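Local coordinates for Mgp-operon protein 3 (Mycoplasma pneumoniae, PDB 6RJ1) that probably acts in cell adhesion as an extracellular surface protein of a human pathogen, together with the adhesin P1, at residues His35-Tyr40 with Asn107-Ala112; Ala578-Ala583 with Pro604-Phe609; Val595-Gly600 with Pro687-Gln692. All coordinates share one frame; numbering follows the deposited sequence.

Contact 2 (578-583 with 604-609) and contact 3 (595-600 with 687-692) form one neighbourhood, with centres about 9 Å apart and segments that alternate along the chain. They touch directly: Thr581 OG1 and Thr690 OG1 lie 2.7 Å apart, a probable hydrogen bond, and Trp579 NE1 probably bonds Gly600 O at 2.8 Å. Contact 1 (35-40 with 107-112) closes earlier in the sequence and sits across the centre of the chain, its centre about 50 Å from that of contact 2 and 46 Å from that of contact 3. All three tie loops together, contact 1 at the starts of strands 40-48 and 114-121 of a large mixed sheet, contacts 2 and 3 within the MgpC adhesin region.

Contact 1: residues His35-Tyr40 with Asn107-Ala112; sequences HLHPSY and NSQDFA
Phe111 points the edge of its ring at the face of the His37 imidazole, a T-shaped pair with planes at 88°. Atom CE2 of Phe111 makes the approach, standing over the centre of the imidazole and 3.9 Å from His37 CG; CD of Pro38 backs the opposite face. The second link is polar. Tyr40 OH donates to Ala112 O over 2.7 Å, and that carbonyl oxygen lies at the edge of the phenol ring, near its plane. Water 1 supplies a third, accepting from His37 N at 3.2 Å and donating to Gln109 OE1 at 2.9 Å.

The two loops run into strands 40-48 and 114-121, which flank strand 52-59 in the same large mixed sheet, so the contact ties together the entrances to two strands of one sheet. On the first loop a type I beta turn spans His37 to Tyr40.

Behind the T-shaped pair, His37 has CG anti to its backbone N (chi1 -172°), and ND1 accepts from Ser39 N at 3.0 Å. The same ND1 is hydrogen-bonded to Ser39 OG, 2.9 Å away, and this hydroxyl is in turn bonded to Ser59 OG of strand 52-59. Phe111 is held from its own segment, where Gln109 CG lies over the centre of its ring. Leu61, a loop residue outside the two segments, packs against His37, Ser39 and Phe111 alike. Further out, Asp110 forms an Asx turn, its OD1 accepting from Ala112 N at 3.1 Å, and OD2 makes a salt bridge to Lys133.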
# COMPACT_ATOMS: atom_id res chain seq x y z
N HIS A 35 9.77 17.81 -24.69
CA HIS A 35 8.90 17.97 -25.86
C HIS A 35 7.62 17.15 -25.69
O HIS A 35 7.19 16.41 -26.58
CB HIS A 35 9.64 17.66 -27.17
CG HIS A 35 10.91 18.43 -27.34
ND1 HIS A 35 10.92 19.72 -27.83
CD2 HIS A 35 12.18 18.05 -27.05
CE1 HIS A 35 12.19 20.09 -27.85
NE2 HIS A 35 12.99 19.12 -27.39
N LEU A 36 7.03 17.27 -24.49
CA LEU A 36 5.81 16.56 -24.11
C LEU A 36 4.60 17.47 -24.05
O LEU A 36 4.73 18.69 -23.87
CB LEU A 36 6.00 15.82 -22.77
CG LEU A 36 6.92 14.59 -22.80
CD1 LEU A 36 7.25 14.15 -21.42
CD2 LEU A 36 6.29 13.43 -23.56
N HIS A 37 3.42 16.87 -24.23
CA HIS A 37 2.11 17.52 -24.21
C HIS A 37 1.86 18.22 -22.85
O HIS A 37 2.25 17.68 -21.80
CB HIS A 37 1.02 16.46 -24.48
CG HIS A 37 -0.34 17.04 -24.68
ND1 HIS A 37 -1.18 17.29 -23.60
CD2 HIS A 37 -0.94 17.49 -25.81
CE1 HIS A 37 -2.27 17.84 -24.12
NE2 HIS A 37 -2.17 17.97 -25.44
N PRO A 38 1.19 19.41 -22.85
CA PRO A 38 0.91 20.12 -21.58
C PRO A 38 0.21 19.34 -20.47
O PRO A 38 0.33 19.72 -19.31
CB PRO A 38 0.05 21.31 -22.02
CG PRO A 38 0.40 21.53 -23.43
CD PRO A 38 0.69 20.19 -24.00
N SER A 39 -0.52 18.25 -20.81
CA SER A 39 -1.22 17.41 -19.81
C SER A 39 -0.27 16.61 -18.91
O SER A 39 -0.70 16.10 -17.87
CB SER A 39 -2.20 16.46 -20.49
OG SER A 39 -1.52 15.55 -21.34
N TYR A 40 1.02 16.49 -19.31
CA TYR A 40 2.01 15.79 -18.52
C TYR A 40 2.33 16.54 -17.25
O TYR A 40 2.36 17.77 -17.23
CB TYR A 40 3.27 15.46 -19.33
CG TYR A 40 3.11 14.24 -20.20
CD1 TYR A 40 3.26 12.96 -19.69
CD2 TYR A 40 2.81 14.37 -21.56
CE1 TYR A 40 3.11 11.83 -20.49
CE2 TYR A 40 2.67 13.25 -22.37
CZ TYR A 40 2.82 11.98 -21.84
OH TYR A 40 2.70 10.88 -22.65
N ASN A 107 -0.60 15.63 -32.78
CA ASN A 107 -0.24 14.26 -33.14
C ASN A 107 -0.91 13.19 -32.27
O ASN A 107 -0.96 13.34 -31.04
CB ASN A 107 1.29 14.07 -33.15
CG ASN A 107 2.03 14.68 -34.32
OD1 ASN A 107 1.56 14.71 -35.47
ND2 ASN A 107 3.23 15.17 -34.05
N SER A 108 -1.38 12.09 -32.90
CA SER A 108 -2.01 10.94 -32.23
C SER A 108 -1.01 10.30 -31.26
O SER A 108 0.15 10.05 -31.62
CB SER A 108 -2.48 9.90 -33.25
OG SER A 108 -2.96 8.72 -32.61
N GLN A 109 -1.45 10.12 -30.00
CA GLN A 109 -0.63 9.58 -28.92
C GLN A 109 -1.47 8.90 -27.87
O GLN A 109 -2.64 9.24 -27.68
CB GLN A 109 0.25 10.69 -28.28
CG GLN A 109 -0.53 11.92 -27.82
CD GLN A 109 0.33 13.11 -27.47
OE1 GLN A 109 1.14 13.07 -26.54
NE2 GLN A 109 0.14 14.20 -28.21
N ASP A 110 -0.86 7.93 -27.18
CA ASP A 110 -1.44 7.14 -26.10
C ASP A 110 -1.35 7.81 -24.72
O ASP A 110 -1.98 7.34 -23.78
CB ASP A 110 -0.75 5.76 -26.05
CG ASP A 110 0.77 5.77 -26.16
OD1 ASP A 110 1.40 6.65 -25.53
OD2 ASP A 110 1.31 4.91 -26.87
N PHE A 111 -0.54 8.90 -24.61
CA PHE A 111 -0.28 9.67 -23.38
C PHE A 111 0.28 8.79 -22.25
O PHE A 111 -0.01 9.01 -21.07
CB PHE A 111 -1.49 10.50 -22.92
CG PHE A 111 -2.07 11.43 -23.96
CD1 PHE A 111 -3.06 11.00 -24.83
CD2 PHE A 111 -1.66 12.76 -24.03
CE1 PHE A 111 -3.61 11.87 -25.77
CE2 PHE A 111 -2.23 13.63 -24.97
CZ PHE A 111 -3.20 13.18 -25.83
N ALA A 112 1.12 7.79 -22.62
CA ALA A 112 1.77 6.88 -21.69
C ALA A 112 2.74 7.64 -20.79
O ALA A 112 3.24 8.70 -21.16
CB ALA A 112 2.53 5.81 -22.46
O HOH W 1 3.78 14.03 -25.70

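Contact 2: residues Ala578-Ala583 with Pro604-Phe609; sequences AWSTTA and PINGLF
With chi1 at 58°, Trp579 sets CG between its backbone N and carbonyl carbon, and one face of the indole meets Pro604; in Asn606, chi1 of -62° puts CG beside the backbone N, and the amide beyond it meets Ser580 and Thr582. These are two irregular loops, one before and one after helix 591-595, folded back on each other inside the MgpC adhesin region, a family grouped with the beta-propellers. They are held by a CH-pi contact at one end and a pair of amide hydrogen bonds at the other.

At the aromatic end Pro604 N sits over the indole, displaced toward the rim, 3.6 Å from Trp579 CG. Pro604 CD lies 4.3 Å from the centroid of the five-membered ring and 26° off its normal, which is the CH-pi interaction. The two side chains cross at about a right angle, and Pro604 CG also packs on Trp579 CB at 3.8 Å.

At the other end a single nitrogen does the work. Asn606 ND2 gives one hydrogen to Ser580 OG at 2.9 Å and another to Thr582 O at 3.2 Å. Both bonds are nearly straight and both acceptors lie in the amide plane, which fixes the rotation of the amide. The oxygen of the same amide is engaged as well, OD1 accepting from Thr619 N. Ser580 OG has a stronger partner in Asp671 of helix 666-673, so the hydroxyl receiving the Asn606 amide is itself anchored.

Between the two ends, water 2 donates to Ser580 O at 2.7 Å and accepts from Ile605 N at 2.9 Å.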
# COMPACT_ATOMS: atom_id res chain seq x y z
N ALA A 578 -12.92 -14.42 3.13
CA ALA A 578 -11.80 -13.92 3.92
C ALA A 578 -12.03 -14.23 5.39
O ALA A 578 -13.18 -14.24 5.84
CB ALA A 578 -11.67 -12.42 3.73
N TRP A 579 -10.96 -14.46 6.15
CA TRP A 579 -11.07 -14.77 7.57
C TRP A 579 -9.84 -14.30 8.34
O TRP A 579 -8.76 -14.14 7.76
CB TRP A 579 -11.32 -16.27 7.79
CG TRP A 579 -10.24 -17.13 7.20
CD1 TRP A 579 -9.06 -17.48 7.79
CD2 TRP A 579 -10.20 -17.66 5.87
NE1 TRP A 579 -8.28 -18.19 6.90
CE2 TRP A 579 -8.96 -18.32 5.72
CE3 TRP A 579 -11.09 -17.64 4.78
CZ2 TRP A 579 -8.61 -18.99 4.53
CZ3 TRP A 579 -10.72 -18.26 3.60
CH2 TRP A 579 -9.51 -18.95 3.49
N SER A 580 -10.01 -14.13 9.67
CA SER A 580 -8.96 -13.74 10.60
C SER A 580 -7.90 -14.84 10.70
O SER A 580 -8.25 -16.03 10.88
CB SER A 580 -9.57 -13.48 11.98
OG SER A 580 -8.58 -13.36 12.99
N THR A 581 -6.61 -14.46 10.58
CA THR A 581 -5.49 -15.41 10.65
C THR A 581 -4.62 -15.18 11.88
O THR A 581 -3.44 -15.54 11.88
CB THR A 581 -4.67 -15.37 9.37
OG1 THR A 581 -4.14 -14.06 9.19
CG2 THR A 581 -5.44 -15.84 8.16
N THR A 582 -5.20 -14.60 12.94
CA THR A 582 -4.50 -14.32 14.18
C THR A 582 -4.10 -15.62 14.87
O THR A 582 -4.92 -16.54 14.97
CB THR A 582 -5.35 -13.39 15.07
OG1 THR A 582 -5.65 -12.22 14.31
CG2 THR A 582 -4.65 -13.00 16.37
N ALA A 583 -2.84 -15.70 15.34
CA ALA A 583 -2.28 -16.84 16.05
C ALA A 583 -3.13 -17.15 17.28
O ALA A 583 -3.59 -16.22 17.95
CB ALA A 583 -0.86 -16.52 16.48
N PRO A 604 -11.41 -20.37 8.23
CA PRO A 604 -11.74 -19.67 9.49
C PRO A 604 -11.57 -20.48 10.78
O PRO A 604 -11.58 -21.72 10.75
CB PRO A 604 -13.19 -19.22 9.28
CG PRO A 604 -13.46 -19.37 7.84
CD PRO A 604 -12.58 -20.47 7.35
N ILE A 605 -11.40 -19.78 11.92
CA ILE A 605 -11.24 -20.35 13.26
C ILE A 605 -11.62 -19.34 14.35
O ILE A 605 -12.27 -19.70 15.33
CB ILE A 605 -9.83 -21.00 13.49
CG1 ILE A 605 -9.82 -21.94 14.73
CG2 ILE A 605 -8.69 -19.95 13.55
CD1 ILE A 605 -8.84 -23.06 14.69
N ASN A 606 -11.20 -18.09 14.17
CA ASN A 606 -11.41 -17.01 15.13
C ASN A 606 -12.82 -16.44 15.10
O ASN A 606 -13.48 -16.41 14.07
CB ASN A 606 -10.35 -15.90 14.95
CG ASN A 606 -8.94 -16.38 15.19
OD1 ASN A 606 -8.68 -17.35 15.91
ND2 ASN A 606 -7.98 -15.72 14.58
N GLY A 607 -13.23 -16.00 16.27
CA GLY A 607 -14.53 -15.42 16.56
C GLY A 607 -14.66 -15.24 18.05
O GLY A 607 -13.69 -15.45 18.77
N LEU A 608 -15.86 -14.87 18.53
CA LEU A 608 -16.08 -14.68 19.96
C LEU A 608 -16.13 -16.01 20.72
O LEU A 608 -16.99 -16.84 20.45
CB LEU A 608 -17.33 -13.82 20.24
CG LEU A 608 -17.53 -13.38 21.70
CD1 LEU A 608 -16.84 -12.07 21.99
CD2 LEU A 608 -19.00 -13.27 22.04
N PHE A 609 -15.18 -16.19 21.65
CA PHE A 609 -15.07 -17.35 22.53
C PHE A 609 -15.31 -16.87 23.96
O PHE A 609 -14.54 -16.05 24.47
CB PHE A 609 -13.71 -18.05 22.39
CG PHE A 609 -13.52 -18.81 21.10
CD1 PHE A 609 -13.92 -20.14 20.99
CD2 PHE A 609 -12.91 -18.21 20.00
CE1 PHE A 609 -13.74 -20.84 19.80
CE2 PHE A 609 -12.74 -18.91 18.81
CZ PHE A 609 -13.14 -20.23 18.71
O HOH W 2 -10.69 -16.97 11.47
O HOH W 3 -12.78 -15.36 10.83

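Contact 3: residues Val595-Gly600 with Pro687-Gln692; sequences VENTAG and PSRTDQ
Arg689 reaches into the loop that follows helix 591-595 and grips it by backbone carbonyls. NH2 donates to Asn597 O at 2.7 Å, lying in the plane of that carbonyl and on one of its lone pairs. The same nitrogen makes a weak bond to Val595 O at 2.8 Å, and NH1 adds another weak one to Asn597 O at 3.0 Å. One carbonyl oxygen is thus shared by both terminal nitrogens. The side chain gets there by folding: chi2 of 72° and chi3 of 57° bend it twice, placing CD and NE, and NE bonds Thr581 O. Val595 lies in the last turn of the short helix 591-595, whose carbonyl end may favour the positive charge of the guanidinium. Phe508 adds a cation-pi interaction.

Apolar contact is slight by comparison. Val595 CG1 touches Pro687 CG at 4.1 Å, the two side chains crossing at about a right angle.

Turn-forming bonds within each segment shape the two partners. Asn597 OD1 accepts from Ala599 N at 3.1 Å, an Asx turn, and also from Gly584 N, while its ND2 bonds Ser622 OG. Ser688 OG accepts from Thr690 N at 3.3 Å, an ST turn, and from Asp691 N at 2.8 Å, an ST motif; both hold the backbone around Arg689.

The whole contact joins the C-terminal end of helix 591-595 to the loop between helix 666-673 and strand 693-699, with Pro687 and Ser688 resting on Tyr732 of strand 723-732.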
# COMPACT_ATOMS: atom_id res chain seq x y z
N VAL A 595 4.27 -16.61 14.49
CA VAL A 595 4.02 -16.39 13.07
C VAL A 595 3.78 -17.71 12.32
O VAL A 595 3.08 -17.70 11.30
CB VAL A 595 5.09 -15.49 12.37
CG1 VAL A 595 5.11 -14.10 12.99
CG2 VAL A 595 6.48 -16.13 12.40
N GLU A 596 4.31 -18.83 12.83
CA GLU A 596 4.11 -20.14 12.22
C GLU A 596 2.89 -20.86 12.80
O GLU A 596 2.59 -21.98 12.36
CB GLU A 596 5.38 -21.01 12.28
CG GLU A 596 6.52 -20.49 11.41
CD GLU A 596 7.76 -21.37 11.33
OE1 GLU A 596 8.25 -21.58 10.19
OE2 GLU A 596 8.24 -21.84 12.38
N ASN A 597 2.16 -20.24 13.76
CA ASN A 597 0.95 -20.81 14.36
C ASN A 597 -0.09 -21.09 13.28
O ASN A 597 -0.32 -20.28 12.40
CB ASN A 597 0.38 -19.94 15.47
CG ASN A 597 -0.78 -20.57 16.19
OD1 ASN A 597 -1.93 -20.28 15.91
ND2 ASN A 597 -0.50 -21.44 17.14
N THR A 598 -0.68 -22.27 13.35
CA THR A 598 -1.61 -22.83 12.37
C THR A 598 -3.02 -22.16 12.36
O THR A 598 -3.73 -22.31 11.37
CB THR A 598 -1.60 -24.34 12.59
OG1 THR A 598 -0.77 -24.91 11.60
CG2 THR A 598 -2.98 -25.00 12.63
N ALA A 599 -3.41 -21.41 13.42
CA ALA A 599 -4.73 -20.78 13.49
C ALA A 599 -5.10 -19.94 12.26
O ALA A 599 -4.48 -18.90 12.01
CB ALA A 599 -4.89 -19.97 14.76
N GLY A 600 -6.05 -20.46 11.49
CA GLY A 600 -6.59 -19.82 10.29
C GLY A 600 -5.80 -20.02 9.02
O GLY A 600 -6.04 -19.31 8.04
N PRO A 687 -0.02 -12.16 16.45
CA PRO A 687 -0.01 -11.53 15.13
C PRO A 687 -0.99 -12.10 14.12
O PRO A 687 -1.29 -13.30 14.14
CB PRO A 687 1.43 -11.71 14.67
CG PRO A 687 1.87 -13.01 15.32
CD PRO A 687 1.04 -13.19 16.57
N SER A 688 -1.46 -11.24 13.22
CA SER A 688 -2.28 -11.60 12.09
C SER A 688 -1.26 -11.95 10.99
O SER A 688 -0.14 -11.42 10.97
CB SER A 688 -3.16 -10.44 11.65
OG SER A 688 -3.67 -10.61 10.33
N ARG A 689 -1.63 -12.86 10.09
CA ARG A 689 -0.73 -13.24 9.03
C ARG A 689 -1.29 -12.81 7.66
O ARG A 689 -0.73 -13.17 6.63
CB ARG A 689 -0.46 -14.75 9.09
CG ARG A 689 0.71 -15.18 9.98
CD ARG A 689 0.48 -15.04 11.48
NE ARG A 689 -0.70 -15.79 11.93
CZ ARG A 689 -0.67 -17.05 12.36
NH1 ARG A 689 -1.79 -17.64 12.75
NH2 ARG A 689 0.47 -17.71 12.41
N THR A 690 -2.38 -12.00 7.66
CA THR A 690 -3.04 -11.51 6.44
C THR A 690 -3.48 -10.04 6.51
O THR A 690 -3.68 -9.41 5.47
CB THR A 690 -4.25 -12.40 6.04
OG1 THR A 690 -5.14 -12.57 7.14
CG2 THR A 690 -3.83 -13.73 5.44
N ASP A 691 -3.66 -9.50 7.72
CA ASP A 691 -4.12 -8.13 7.90
C ASP A 691 -3.04 -7.20 8.44
O ASP A 691 -2.28 -7.59 9.32
CB ASP A 691 -5.38 -8.09 8.77
CG ASP A 691 -6.56 -8.81 8.12
OD1 ASP A 691 -7.27 -8.18 7.30
OD2 ASP A 691 -6.77 -10.00 8.43
N GLN A 692 -2.97 -5.96 7.89
CA GLN A 692 -2.04 -4.88 8.25
C GLN A 692 -0.59 -5.36 8.12
O GLN A 692 0.24 -5.12 9.01
CB GLN A 692 -2.34 -4.30 9.65
CG GLN A 692 -3.80 -3.99 9.93
CD GLN A 692 -4.21 -2.59 9.57
OE1 GLN A 692 -3.93 -2.07 8.50
NE2 GLN A 692 -4.93 -1.94 10.47